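Local coordinates for peptidoglycan N-acetylglucosamine deacetylase (PDB 5JMU), which probably hydrolyses carbon-nitrogen, non-peptide bonds as a zinc-binding deacetylase of the NodB family, here represented by its catalytic domain, at residues I63-E66 against A67-G70. Residues are numbered along the deposited sequence; the frame is centred on the assembly and turned at random.
Sequences IAEE and AKRG
A Schellman motif closes helix 61-68, the crossover helix of the beta-alpha-beta unit formed with strands 49-53 and 72-77, and an i to i+4 salt bridge from E65 to R69 spans its last turn. The i to i+4 backbone bonds continue as far as R69 N: A67 N bonds to I63 O, K68 N to A64 O at 2.9 Å, and R69 N to E65 O. G70 then takes a positive phi, where a side chain would collide with the preceding carbonyl, while its N bonds back to A67 O. E65 bends at chi2 (63°), turning its carboxylate onto R69, whose chain runs extended from CG to NE. E65 OE2 sits at the edge of the R69 guanidinium, in its plane, and accepts NE-H through its anti lone pair, although the two flat groups stand 86° apart; NH2 adds a weak bond to the same oxygen. R69 NH1, just past the helix, is bridged to D39 and D42, joining the C-terminal end of helix 61-68 to helix 34-43. A leucine in place of R69 would probably leave the carboxylates of E65, D39 and D42 without their shared cationic partner. R69 NE lies 2.6 Å from E65 OE2, with an N-H...O angle of 166°.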
loop_
_atom_site.group_PDB
_atom_site.type_symbol
_atom_site.label_atom_id
_atom_site.label_comp_id
_atom_site.label_asym_id
_atom_site.label_seq_id
_atom_site.Cartn_x
_atom_site.Cartn_y
_atom_site.Cartn_z
ATOM N N ILE A 63 -13.340 4.872 0.145
ATOM C CA ILE A 63 -12.153 5.713 -0.031
ATOM C C ILE A 63 -12.368 7.040 0.728
ATOM O O ILE A 63 -11.461 7.532 1.414
ATOM C CB ILE A 63 -11.887 5.970 -1.502
ATOM C CG1 ILE A 63 -11.501 4.656 -2.161
ATOM C CG2 ILE A 63 -10.817 7.088 -1.714
ATOM C CD1 ILE A 63 -11.439 4.748 -3.721
ATOM N N ALA A 64 -13.564 7.611 0.601
ATOM C CA ALA A 64 -13.900 8.800 1.378
ATOM C C ALA A 64 -13.789 8.517 2.870
ATOM O O ALA A 64 -13.283 9.328 3.611
ATOM C CB ALA A 64 -15.328 9.311 1.033
ATOM N N GLU A 65 -14.291 7.365 3.310
ATOM C CA GLU A 65 -14.236 7.025 4.742
ATOM C C GLU A 65 -12.794 6.829 5.238
ATOM O O GLU A 65 -12.466 7.204 6.382
ATOM C CB GLU A 65 -15.069 5.759 5.012
ATOM C CG GLU A 65 -15.390 5.552 6.492
ATOM C CD GLU A 65 -16.248 6.663 7.131
ATOM O OE1 GLU A 65 -16.986 7.387 6.424
ATOM O OE2 GLU A 65 -16.194 6.806 8.375
ATOM N N GLU A 66 -11.947 6.214 4.413
ATOM C CA GLU A 66 -10.550 6.027 4.806
ATOM C C GLU A 66 -9.893 7.378 5.098
ATOM O O GLU A 66 -9.212 7.568 6.117
ATOM C CB GLU A 66 -9.774 5.281 3.711
ATOM C CG GLU A 66 -10.169 3.798 3.647
ATOM C CD GLU A 66 -9.715 3.095 2.373
ATOM O OE1 GLU A 66 -9.081 3.713 1.484
ATOM O OE2 GLU A 66 -10.078 1.889 2.215
ATOM N N ALA A 67 -10.099 8.325 4.198
ATOM C CA ALA A 67 -9.495 9.639 4.383
ATOM C C ALA A 67 -10.131 10.352 5.580
ATOM O O ALA A 67 -9.413 10.982 6.377
ATOM C CB ALA A 67 -9.619 10.487 3.101
ATOM N N LYS A 68 -11.462 10.273 5.706
ATOM C CA LYS A 68 -12.142 10.969 6.790
ATOM C C LYS A 68 -11.630 10.516 8.134
ATOM O O LYS A 68 -11.546 11.349 9.080
ATOM C CB LYS A 68 -13.674 10.752 6.706
ATOM C CG LYS A 68 -14.499 11.319 7.840
ATOM C CD LYS A 68 -15.985 11.022 7.613
ATOM C CE LYS A 68 -16.849 11.707 8.671
ATOM N NZ LYS A 68 -18.287 11.265 8.582
ATOM N N ARG A 69 -11.295 9.225 8.232
ATOM C CA ARG A 69 -10.857 8.644 9.499
ATOM C C ARG A 69 -9.359 8.816 9.743
ATOM O O ARG A 69 -8.843 8.361 10.758
ATOM C CB ARG A 69 -11.250 7.165 9.575
ATOM C CG ARG A 69 -12.762 6.993 9.630
ATOM C CD ARG A 69 -13.136 5.562 9.928
ATOM N NE ARG A 69 -14.564 5.285 9.692
ATOM C CZ ARG A 69 -15.223 4.254 10.200
ATOM N NH1 ARG A 69 -14.628 3.406 11.051
ATOM N NH2 ARG A 69 -16.485 4.089 9.868
ATOM N N GLY A 70 -8.674 9.511 8.843
ATOM C CA GLY A 70 -7.305 9.891 9.111
ATOM C C GLY A 70 -6.244 8.993 8.473
ATOM O O GLY A 70 -5.040 9.176 8.712
#